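PDB 4D05: Atp-dependent DNA ligase from Psychromonas sp., which probably seals nicks in duplex DNA at the expense of ATP, passing through a covalent enzyme-adenylate intermediate. Local coordinates for residues A[26-31]-A[71-76]; A[64-69]-A[93-98]; A[180-185]-A[230-235]. All blocks are in the same frame, centred on the assembly; numbering follows the deposited sequence. Where two conformers were deposited one is given.

Interaction 1. Residues A[26-31]-A[71-76]; sequences KLDGIR and QQFETV. With AMP (adenosine monophosphate), chain H; SO4 (sulfate ion), chain C.
Residues 26-31, KLDGIR, match the KxDGxR nucleotidyl-transfer motif of ATP-dependent DNA ligases, and the contact packs the middle of this motif, D28 to I30, on the start of helix 73-80. The residues before it carry the adenylate: K26 NZ is covalently bonded to AMP P at 1.9 Å, a lysyl-adenylate. L27 N donates to AMP N7. F73 has the largest buried area, followed by D28 and I30. With CG anti to its backbone N (chi1 173°), the F73 ring reaches across to the loop at 28-30. Its rim, not a face, meets the backbone carbonyls: D28 O and G29 O both lie near the ring plane, and G29 O is 3.4 Å from F73 CE1. The D28 side chain crosses F73 at about a right angle, yet its carboxylate plane is only 7° from the ring plane, with D28 OD2 3.5 Å from F73 CB. I30 crosses F73 at about a right angle and touches it with its tip, CD1 lying 3.8 Å from F73 CE1. Further along the helix, V76 CG1 sits against G29 CA, where the loop has no side chain. No direct hydrogen bond joins the segments. Water 1 bridges them instead, donating to D28 O and accepting from N of Q72, the N-cap residue. A sulfate, probably from the crystallisation liquor, occupies the helix start: F73 N donates to its O2 at 2.9 Å, and E74 N to its O4 at 2.9 Å with a nearly straight angle of 175°.

Interaction 2. Residues A[64-69]-A[93-98]; sequences GELWIA and IKFMIF. With AMP (adenosine monophosphate), chain H.
This antiparallel strand pair ends in one wall of the adenylate pocket, where F98 lies flat against the adenine. AMP N3 lies over the centre of the F98 ring, 3.4 Å above its plane, and on the opposite face G64 N lies offset toward the rim, so the ring is held between base and backbone. F98 CG takes the crowded position between backbone N and carbonyl carbon (chi1 56°). E65 CG meets the edge of the same ring and also touches AMP C8, while E65 OE1 accepts a weak hydrogen bond from G29 N. Strands 62-67 and 94-99 are neighbours in a mixed sheet of the adenylation domain, part of the nucleotidyltransferase fold, and two hydrogen-bonded pairs set their register. E65 N donates to M96 O at 2.8 Å, and M96 N returns a bond to E65 O; W67 and K94 repeat the exchange. At the non-hydrogen-bonded pair of G64 with I97 the CA atoms approach to 3.8 Å. A beta carbon on G64 would fall 2.6 Å from M96 O, and F95 CE1 also crowds that place, which explains the glycine sterically. On the face of E65 and W67, selenomethionine M96 makes an oblique Met-aromatic contact, SE being 5.2 Å from the centroid of the W67 six-membered ring and 66° off its normal. F95 and L66 share the other face, joined by F95 CD1 and L66 CD2. K94 runs alongside W67, bends at chi3 (-69°), and delivers NZ to I68 O at 2.9 Å, above the carbonyl plane.

Interaction 3. Residues A[180-185]-A[230-235]; sequences DAEATV and GSLITY
E182 and T234 lie side by side and point the same way from one face of an antiparallel strand pair. Folding back at chi2 (68°), the glutamate brings OE2 to within 2.8 Å of T234 OG1, which donates to the anti lone pair of that oxygen. R255 of the next strand gives T234 OG1 a further hydrogen bond and forms a long, weak ion pair with E182 OE2. An alanine in place of E182 would remove the carboxylate that accepts from T234 and the CG beside L232 CD2, and would probably loosen this polar cluster beside R255. On the opposite face the Y235 ring, set by chi1 of 64°, lies against the small side chains of the partner strand: A181 CB lies 3.7 Å from Y235 CZ, and A183 CB is equally close to Y235 CE1. E182 O meets the ring at its edge. The pair belongs to the OB domain, in whose five-stranded antiparallel sheet strand 179-190 lies between 199-206 and 232-237. Apart from the bond of G230 N to V185 O, the backbone bonds run nearly along the C=O axes, the straightest being I233 N to A183 O at 2.8 Å and 175°. V185 crosses I233 at about a right angle, with CG2 of V185 3.7 Å from CG2 of I233. Y235 OH is hydrogen-bonded to N206, and water 2 donates to E182 O at 2.8 Å and also bonds to that hydroxyl.

Interactions 1 and 2 both reach one sheet of the adenylation domain and both touch AMP; their centres are about 8 Å apart, and I30 O probably accepts a hydrogen bond from L66 N where strands 30-34 and 62-67 meet. Interaction 2 is buried and knit by backbone pairing, whereas interaction 1 is a surface contact without direct hydrogen bonds, relying on a ring rim and one water. Interaction 3 stands in the OB domain, its centre about 27 Å from that of interaction 1 and about 34 Å from that of interaction 2. It shares regular antiparallel pairing with interaction 2, but is only partly buried and adds a carboxylate-hydroxyl bond instead of nucleotide contacts.

Interaction 1. Residues A[26-31]-A[71-76]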
loop_
_atom_site.group_PDB
_atom_site.type_symbol
_atom_site.label_atom_id
_atom_site.label_comp_id
_atom_site.label_asym_id
_atom_site.label_seq_id
_atom_site.Cartn_x
_atom_site.Cartn_y
_atom_site.Cartn_z
ATOM N N LYS A 26 -1.438 -7.019 -1.196
ATOM C CA LYS A 26 -0.523 -5.890 -1.067
ATOM C C LYS A 26 0.526 -6.268 -0.007
ATOM O O LYS A 26 0.185 -6.500 1.141
ATOM C CB LYS A 26 -1.326 -4.674 -0.608
ATOM C CG LYS A 26 -0.587 -3.346 -0.582
ATOM C CD LYS A 26 -1.593 -2.272 -0.145
ATOM C CE LYS A 26 -1.039 -0.849 -0.394
ATOM N NZ LYS A 26 0.040 -0.686 0.586
ATOM N N LEU A 27 1.796 -6.337 -0.402
ATOM C CA LEU A 27 2.838 -6.787 0.528
ATOM C C LEU A 27 3.595 -5.580 1.084
ATOM O O LEU A 27 3.906 -4.647 0.361
ATOM C CB LEU A 27 3.845 -7.702 -0.180
ATOM C CG LEU A 27 3.276 -8.942 -0.837
ATOM C CD1 LEU A 27 4.406 -9.845 -1.367
ATOM C CD2 LEU A 27 2.380 -9.703 0.132
ATOM N N ASP A 28 3.866 -5.618 2.385
ATOM C CA ASP A 28 4.589 -4.539 3.058
ATOM C C ASP A 28 6.069 -4.924 3.083
ATOM O O ASP A 28 6.582 -5.467 4.067
ATOM C CB ASP A 28 4.072 -4.389 4.479
ATOM C CG ASP A 28 4.557 -3.111 5.157
ATOM O OD1 ASP A 28 4.990 -2.142 4.506
ATOM O OD2 ASP A 28 4.425 -3.062 6.381
ATOM N N GLY A 29 6.731 -4.635 1.983
ATOM C CA GLY A 29 8.164 -4.887 1.854
ATOM C C GLY A 29 8.897 -3.694 1.303
ATOM O O GLY A 29 8.471 -2.547 1.467
ATOM N N ILE A 30 10.023 -3.969 0.638
ATOM C CA ILE A 30 10.813 -2.942 0.009
ATOM C C ILE A 30 10.759 -3.174 -1.492
ATOM O O ILE A 30 11.154 -4.242 -1.965
ATOM C CB ILE A 30 12.281 -3.012 0.492
ATOM C CG1 ILE A 30 12.369 -2.590 1.964
ATOM C CG2 ILE A 30 13.183 -2.114 -0.347
ATOM C CD1 ILE A 30 12.024 -1.131 2.218
ATOM N N ARG A 31 10.261 -2.183 -2.230
ATOM C CA ARG A 31 10.150 -2.344 -3.663
ATOM C C ARG A 31 11.524 -2.435 -4.305
ATOM O O ARG A 31 12.440 -1.718 -3.919
ATOM C CB ARG A 31 9.403 -1.172 -4.271
ATOM C CG ARG A 31 9.032 -1.436 -5.714
ATOM C CD ARG A 31 8.152 -0.369 -6.306
ATOM N NE ARG A 31 7.871 -0.671 -7.693
ATOM C CZ ARG A 31 6.740 -0.379 -8.316
ATOM N NH1 ARG A 31 5.783 0.255 -7.705
ATOM N NH2 ARG A 31 6.600 -0.717 -9.568
ATOM N N GLN A 71 4.116 -8.861 8.452
ATOM C CA GLN A 71 4.571 -8.248 9.706
ATOM C C GLN A 71 6.043 -8.453 9.950
ATOM O O GLN A 71 6.460 -8.663 11.088
ATOM C CB GLN A 71 3.752 -8.756 10.902
ATOM C CG GLN A 71 2.282 -8.472 10.832
ATOM C CD GLN A 71 1.954 -6.999 10.804
ATOM O OE1 GLN A 71 2.440 -6.226 11.624
ATOM N NE2 GLN A 71 1.116 -6.601 9.861
ATOM N N GLN A 72 6.831 -8.408 8.868
ATOM C CA GLN A 72 8.301 -8.405 8.984
ATOM C C GLN A 72 8.915 -7.295 8.162
ATOM O O GLN A 72 10.012 -7.444 7.577
ATOM C CB GLN A 72 8.894 -9.742 8.570
ATOM C CG GLN A 72 8.562 -10.857 9.528
ATOM C CD GLN A 72 9.298 -10.713 10.805
ATOM O OE1 GLN A 72 8.711 -10.684 11.887
ATOM N NE2 GLN A 72 10.598 -10.619 10.711
ATOM N N PHE A 73 8.223 -6.168 8.126
ATOM C CA PHE A 73 8.743 -5.052 7.365
ATOM C C PHE A 73 10.073 -4.510 7.906
ATOM O O PHE A 73 11.017 -4.301 7.135
ATOM C CB PHE A 73 7.749 -3.887 7.254
ATOM C CG PHE A 73 8.351 -2.703 6.631
ATOM C CD1 PHE A 73 8.533 -2.633 5.261
ATOM C CD2 PHE A 73 8.870 -1.686 7.418
ATOM C CE1 PHE A 73 9.164 -1.540 4.669
ATOM C CE2 PHE A 73 9.501 -0.609 6.837
ATOM C CZ PHE A 73 9.656 -0.535 5.468
ATOM N N GLU A 74 10.139 -4.176 9.188
ATOM C CA GLU A 74 11.387 -3.591 9.682
ATOM C C GLU A 74 12.555 -4.559 9.468
ATOM O O GLU A 74 13.679 -4.129 9.225
ATOM C CB GLU A 74 11.293 -3.140 11.142
ATOM C CG GLU A 74 10.309 -1.996 11.349
ATOM C CD GLU A 74 10.615 -0.698 10.584
ATOM O OE1 GLU A 74 11.774 -0.422 10.227
ATOM O OE2 GLU A 74 9.674 0.103 10.375
ATOM N N THR A 75 12.317 -5.855 9.596
ATOM C CA THR A 75 13.383 -6.817 9.358
ATOM C C THR A 75 13.892 -6.751 7.926
ATOM O O THR A 75 15.088 -6.620 7.687
ATOM C CB THR A 75 12.936 -8.213 9.663
ATOM O OG1 THR A 75 12.528 -8.273 11.041
ATOM C CG2 THR A 75 14.076 -9.181 9.407
ATOM N N VAL A 76 12.974 -6.841 6.952
ATOM C CA VAL A 76 13.432 -6.796 5.555
ATOM C C VAL A 76 14.055 -5.458 5.175
ATOM O O VAL A 76 15.075 -5.410 4.479
ATOM C CB VAL A 76 12.325 -7.252 4.556
ATOM C CG1 VAL A 76 11.234 -6.217 4.386
ATOM C CG2 VAL A 76 12.958 -7.593 3.205
HETATM P P AMP H . 1.055 0.830 -0.093
HETATM O O1P AMP H . 0.200 2.065 -0.132
HETATM O O2P AMP H . 2.254 0.644 0.818
HETATM O "O5'" AMP H . 1.416 0.484 -1.598
HETATM C "C5'" AMP H . 2.095 -0.740 -1.761
HETATM C "C4'" AMP H . 3.245 -0.469 -2.682
HETATM O "O4'" AMP H . 3.967 -1.650 -2.955
HETATM C "C3'" AMP H . 2.673 0.044 -3.960
HETATM O "O3'" AMP H . 3.521 1.150 -4.309
HETATM C "C2'" AMP H . 2.818 -1.102 -4.920
HETATM O "O2'" AMP H . 3.203 -0.384 -6.095
HETATM C "C1'" AMP H . 3.811 -2.118 -4.281
HETATM N N9 AMP H . 3.179 -3.469 -4.099
HETATM C C8 AMP H . 3.111 -4.279 -3.005
HETATM N N7 AMP H . 2.408 -5.417 -3.234
HETATM C C5 AMP H . 2.065 -5.350 -4.541
HETATM C C6 AMP H . 1.268 -6.186 -5.443
HETATM N N6 AMP H . 0.760 -7.345 -4.998
HETATM N N1 AMP H . 1.140 -5.752 -6.702
HETATM C C2 AMP H . 1.603 -4.573 -7.137
HETATM N N3 AMP H . 2.315 -3.751 -6.384
HETATM C C4 AMP H . 2.564 -4.087 -5.096
HETATM S S SO4 C . 6.484 -4.611 11.001
HETATM O O1 SO4 C . 5.928 -5.214 12.249
HETATM O O2 SO4 C . 5.980 -5.348 9.810
HETATM O O3 SO4 C . 6.012 -3.215 10.986
HETATM O O4 SO4 C . 7.957 -4.577 11.129
HETATM O O HOH W 1 6.602 -7.525 5.837
#

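Interaction 2. Residues A[64-69]-A[93-98]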
loop_
_atom_site.group_PDB
_atom_site.type_symbol
_atom_site.label_atom_id
_atom_site.label_comp_id
_atom_site.label_asym_id
_atom_site.label_seq_id
_atom_site.Cartn_x
_atom_site.Cartn_y
_atom_site.Cartn_z
ATOM N N GLY A 64 9.126 -6.083 -8.268
ATOM C CA GLY A 64 8.668 -6.896 -7.162
ATOM C C GLY A 64 8.917 -6.253 -5.819
ATOM O O GLY A 64 9.371 -5.099 -5.723
ATOM N N GLU A 65 8.578 -7.013 -4.795
ATOM C CA GLU A 65 8.781 -6.567 -3.410
ATOM C C GLU A 65 9.792 -7.511 -2.752
ATOM O O GLU A 65 9.593 -8.734 -2.789
ATOM C CB GLU A 65 7.479 -6.691 -2.610
ATOM C CG GLU A 65 6.478 -5.609 -2.835
ATOM C CD GLU A 65 6.838 -4.230 -2.303
ATOM O OE1 GLU A 65 7.273 -4.051 -1.128
ATOM O OE2 GLU A 65 6.530 -3.286 -3.030
ATOM N N LEU A 66 10.851 -6.970 -2.153
ATOM C CA LEU A 66 11.693 -7.777 -1.274
ATOM C C LEU A 66 10.875 -7.943 0.004
ATOM O O LEU A 66 10.459 -6.948 0.626
ATOM C CB LEU A 66 13.020 -7.081 -1.007
ATOM C CG LEU A 66 13.863 -6.806 -2.255
ATOM C CD1 LEU A 66 15.048 -5.926 -1.932
ATOM C CD2 LEU A 66 14.346 -8.106 -2.879
ATOM N N TRP A 67 10.652 -9.187 0.408
ATOM C CA TRP A 67 9.713 -9.463 1.483
ATOM C C TRP A 67 10.018 -10.807 2.108
ATOM O O TRP A 67 10.467 -11.751 1.439
ATOM C CB TRP A 67 8.326 -9.472 0.864
ATOM C CG TRP A 67 7.113 -9.701 1.737
ATOM C CD1 TRP A 67 6.413 -8.760 2.465
ATOM C CD2 TRP A 67 6.371 -10.927 1.855
ATOM N NE1 TRP A 67 5.281 -9.355 3.033
ATOM C CE2 TRP A 67 5.234 -10.667 2.648
ATOM C CE3 TRP A 67 6.547 -12.203 1.339
ATOM C CZ2 TRP A 67 4.307 -11.665 2.967
ATOM C CZ3 TRP A 67 5.617 -13.185 1.655
ATOM C CH2 TRP A 67 4.511 -12.899 2.445
ATOM N N ILE A 68 9.812 -10.877 3.417
ATOM C CA ILE A 68 10.041 -12.106 4.159
ATOM C C ILE A 68 8.748 -12.790 4.522
ATOM O O ILE A 68 8.558 -13.982 4.233
ATOM C CB ILE A 68 10.856 -11.826 5.424
ATOM C CG1 ILE A 68 12.253 -11.325 5.031
ATOM C CG2 ILE A 68 10.980 -13.070 6.309
ATOM C CD1 ILE A 68 13.062 -10.748 6.168
ATOM N N ALA A 69 7.882 -12.045 5.180
ATOM C CA ALA A 69 6.568 -12.564 5.621
ATOM C C ALA A 69 5.709 -11.393 6.042
ATOM O O ALA A 69 6.199 -10.286 6.166
ATOM C CB ALA A 69 6.789 -13.482 6.811
ATOM N N ILE A 93 15.004 -13.579 2.539
ATOM C CA ILE A 93 14.252 -12.697 1.648
ATOM C C ILE A 93 13.789 -13.421 0.368
ATOM O O ILE A 93 14.475 -14.281 -0.150
ATOM C CB ILE A 93 15.106 -11.445 1.290
ATOM C CG1 ILE A 93 15.446 -10.690 2.565
ATOM C CG2 ILE A 93 14.375 -10.547 0.330
ATOM C CD1 ILE A 93 16.228 -9.430 2.332
ATOM N N LYS A 94 12.602 -13.078 -0.103
ATOM C CA LYS A 94 12.135 -13.475 -1.412
ATOM C C LYS A 94 11.856 -12.199 -2.195
ATOM O O LYS A 94 11.286 -11.226 -1.656
ATOM C CB LYS A 94 10.834 -14.292 -1.325
ATOM C CG LYS A 94 11.017 -15.588 -0.571
ATOM C CD LYS A 94 9.766 -16.099 0.083
ATOM C CE LYS A 94 9.341 -15.199 1.248
ATOM N NZ LYS A 94 8.310 -15.881 2.039
ATOM N N PHE A 95 12.279 -12.200 -3.459
ATOM C CA PHE A 95 11.867 -11.196 -4.439
ATOM C C PHE A 95 10.545 -11.664 -5.011
ATOM O O PHE A 95 10.486 -12.640 -5.789
ATOM C CB PHE A 95 12.944 -11.037 -5.519
ATOM C CG PHE A 95 12.710 -9.897 -6.501
ATOM C CD1 PHE A 95 12.224 -8.667 -6.103
ATOM C CD2 PHE A 95 13.009 -10.071 -7.838
ATOM C CE1 PHE A 95 12.040 -7.631 -7.027
ATOM C CE2 PHE A 95 12.842 -9.049 -8.745
ATOM C CZ PHE A 95 12.330 -7.826 -8.345
HETATM N N MSE A 96 9.480 -11.017 -4.549
HETATM C CA MSE A 96 8.111 -11.370 -4.878
HETATM C C MSE A 96 7.652 -10.503 -6.020
HETATM O O MSE A 96 7.384 -9.312 -5.841
HETATM C CB MSE A 96 7.196 -11.101 -3.649
HETATM C CG MSE A 96 7.607 -11.816 -2.366
HETATM SE SE MSE A 96 7.415 -13.725 -2.316
HETATM C CE MSE A 96 5.480 -13.804 -2.552
ATOM N N ILE A 97 7.569 -11.087 -7.217
ATOM C CA ILE A 97 7.347 -10.266 -8.397
ATOM C C ILE A 97 5.894 -10.033 -8.714
ATOM O O ILE A 97 5.047 -10.917 -8.510
ATOM C CB ILE A 97 8.133 -10.800 -9.596
ATOM C CG1 ILE A 97 7.615 -12.163 -10.062
ATOM C CG2 ILE A 97 9.630 -10.842 -9.217
ATOM C CD1 ILE A 97 8.235 -12.636 -11.397
ATOM N N PHE A 98 5.633 -8.850 -9.261
ATOM C CA PHE A 98 4.294 -8.477 -9.636
ATOM C C PHE A 98 4.207 -7.814 -11.028
ATOM O O PHE A 98 3.109 -7.560 -11.491
ATOM C CB PHE A 98 3.630 -7.598 -8.533
ATOM C CG PHE A 98 4.401 -6.355 -8.174
ATOM C CD1 PHE A 98 4.450 -5.295 -9.032
ATOM C CD2 PHE A 98 5.038 -6.229 -6.959
ATOM C CE1 PHE A 98 5.148 -4.134 -8.703
ATOM C CE2 PHE A 98 5.723 -5.050 -6.635
ATOM C CZ PHE A 98 5.758 -4.019 -7.517
HETATM P P AMP H . 1.055 0.830 -0.093
HETATM O O1P AMP H . 0.200 2.065 -0.132
HETATM O O2P AMP H . 2.254 0.644 0.818
HETATM O "O5'" AMP H . 1.416 0.484 -1.598
HETATM C "C5'" AMP H . 2.095 -0.740 -1.761
HETATM C "C4'" AMP H . 3.245 -0.469 -2.682
HETATM O "O4'" AMP H . 3.967 -1.650 -2.955
HETATM C "C3'" AMP H . 2.673 0.044 -3.960
HETATM O "O3'" AMP H . 3.521 1.150 -4.309
HETATM C "C2'" AMP H . 2.818 -1.102 -4.920
HETATM O "O2'" AMP H . 3.203 -0.384 -6.095
HETATM C "C1'" AMP H . 3.811 -2.118 -4.281
HETATM N N9 AMP H . 3.179 -3.469 -4.099
HETATM C C8 AMP H . 3.111 -4.279 -3.005
HETATM N N7 AMP H . 2.408 -5.417 -3.234
HETATM C C5 AMP H . 2.065 -5.350 -4.541
HETATM C C6 AMP H . 1.268 -6.186 -5.443
HETATM N N6 AMP H . 0.760 -7.345 -4.998
HETATM N N1 AMP H . 1.140 -5.752 -6.702
HETATM C C2 AMP H . 1.603 -4.573 -7.137
HETATM N N3 AMP H . 2.315 -3.751 -6.384
HETATM C C4 AMP H . 2.564 -4.087 -5.096
#

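Interaction 3. Residues A[180-185]-A[230-235]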
loop_
_atom_site.group_PDB
_atom_site.type_symbol
_atom_site.label_atom_id
_atom_site.label_comp_id
_atom_site.label_asym_id
_atom_site.label_seq_id
_atom_site.Cartn_x
_atom_site.Cartn_y
_atom_site.Cartn_z
ATOM N N ASP A 180 -5.383 7.112 6.219
ATOM C CA ASP A 180 -5.148 8.083 7.298
ATOM C C ASP A 180 -4.594 9.386 6.668
ATOM O O ASP A 180 -3.992 9.360 5.587
ATOM C CB ASP A 180 -4.172 7.522 8.355
ATOM C CG ASP A 180 -4.827 6.517 9.321
ATOM O OD1 ASP A 180 -6.052 6.267 9.225
ATOM O OD2 ASP A 180 -4.107 5.986 10.206
ATOM N N ALA A 181 -4.813 10.526 7.321
ATOM C CA ALA A 181 -4.215 11.776 6.886
ATOM C C ALA A 181 -4.246 12.742 8.065
ATOM O O ALA A 181 -4.814 12.416 9.122
ATOM C CB ALA A 181 -4.981 12.322 5.766
ATOM N N GLU A 182 -3.622 13.906 7.891
ATOM C CA GLU A 182 -3.564 14.910 8.962
ATOM C C GLU A 182 -4.433 16.143 8.726
ATOM O O GLU A 182 -4.719 16.552 7.591
ATOM C CB GLU A 182 -2.105 15.339 9.236
ATOM C CG GLU A 182 -1.295 14.298 10.043
ATOM C CD GLU A 182 -1.034 13.023 9.267
ATOM O OE1 GLU A 182 -0.320 13.098 8.247
ATOM O OE2 GLU A 182 -1.518 11.941 9.675
ATOM N N ALA A 183 -4.851 16.747 9.828
ATOM C CA ALA A 183 -5.648 17.970 9.774
ATOM C C ALA A 183 -5.422 18.749 11.047
ATOM O O ALA A 183 -4.986 18.189 12.052
ATOM C CB ALA A 183 -7.126 17.665 9.635
ATOM N N THR A 184 -5.776 20.032 11.014
ATOM C CA THR A 184 -5.619 20.894 12.178
ATOM C C THR A 184 -6.973 21.096 12.856
ATOM O O THR A 184 -7.957 21.402 12.190
ATOM C CB THR A 184 -5.034 22.252 11.751
ATOM O OG1 THR A 184 -3.735 22.051 11.200
ATOM C CG2 THR A 184 -4.937 23.232 12.926
ATOM N N VAL A 185 -7.023 20.922 14.177
ATOM C CA VAL A 185 -8.255 21.150 14.911
ATOM C C VAL A 185 -8.505 22.658 14.946
ATOM O O VAL A 185 -7.622 23.412 15.364
ATOM C CB VAL A 185 -8.165 20.642 16.367
ATOM C CG1 VAL A 185 -9.477 20.920 17.113
ATOM C CG2 VAL A 185 -7.852 19.155 16.375
ATOM N N GLY A 230 -5.861 23.881 17.466
ATOM C CA GLY A 230 -4.583 24.196 16.862
ATOM C C GLY A 230 -3.724 22.967 16.659
ATOM O O GLY A 230 -2.719 23.044 15.919
ATOM N N SER A 231 -4.073 21.850 17.312
ATOM C CA SER A 231 -3.252 20.669 17.213
ATOM C C SER A 231 -3.391 20.010 15.844
ATOM O O SER A 231 -4.421 20.151 15.154
ATOM C CB SER A 231 -3.556 19.682 18.329
ATOM O OG SER A 231 -4.872 19.163 18.279
ATOM N N LEU A 232 -2.314 19.334 15.444
ATOM C CA LEU A 232 -2.313 18.530 14.239
ATOM C C LEU A 232 -2.694 17.123 14.653
ATOM O O LEU A 232 -2.044 16.545 15.511
ATOM C CB LEU A 232 -0.916 18.539 13.599
ATOM C CG LEU A 232 -0.847 17.820 12.242
ATOM C CD1 LEU A 232 -1.550 18.647 11.176
ATOM C CD2 LEU A 232 0.624 17.499 11.855
ATOM N N ILE A 233 -3.767 16.594 14.063
ATOM C CA ILE A 233 -4.275 15.287 14.414
ATOM C C ILE A 233 -4.287 14.423 13.178
ATOM O O ILE A 233 -4.243 14.940 12.059
ATOM C CB ILE A 233 -5.686 15.360 15.074
ATOM C CG1 ILE A 233 -6.763 15.937 14.131
ATOM C CG2 ILE A 233 -5.572 16.199 16.353
ATOM C CD1 ILE A 233 -7.389 14.939 13.204
ATOM N N THR A 234 -4.354 13.107 13.401
ATOM C CA THR A 234 -4.541 12.160 12.323
ATOM C C THR A 234 -5.978 11.678 12.363
ATOM O O THR A 234 -6.507 11.362 13.440
ATOM C CB THR A 234 -3.616 10.960 12.483
ATOM O OG1 THR A 234 -2.263 11.390 12.290
ATOM C CG2 THR A 234 -3.945 9.890 11.447
ATOM N N TYR A 235 -6.600 11.643 11.188
ATOM C CA TYR A 235 -7.937 11.100 11.044
ATOM C C TYR A 235 -7.891 9.960 10.042
ATOM O O TYR A 235 -6.954 9.862 9.252
ATOM C CB TYR A 235 -8.933 12.166 10.623
ATOM C CG TYR A 235 -8.680 12.767 9.271
ATOM C CD1 TYR A 235 -7.803 13.835 9.123
ATOM C CD2 TYR A 235 -9.331 12.289 8.155
ATOM C CE1 TYR A 235 -7.558 14.401 7.867
ATOM C CE2 TYR A 235 -9.106 12.837 6.903
ATOM C CZ TYR A 235 -8.208 13.885 6.757
ATOM O OH TYR A 235 -8.006 14.439 5.497
HETATM O O HOH W 2 -5.305 15.811 4.935
#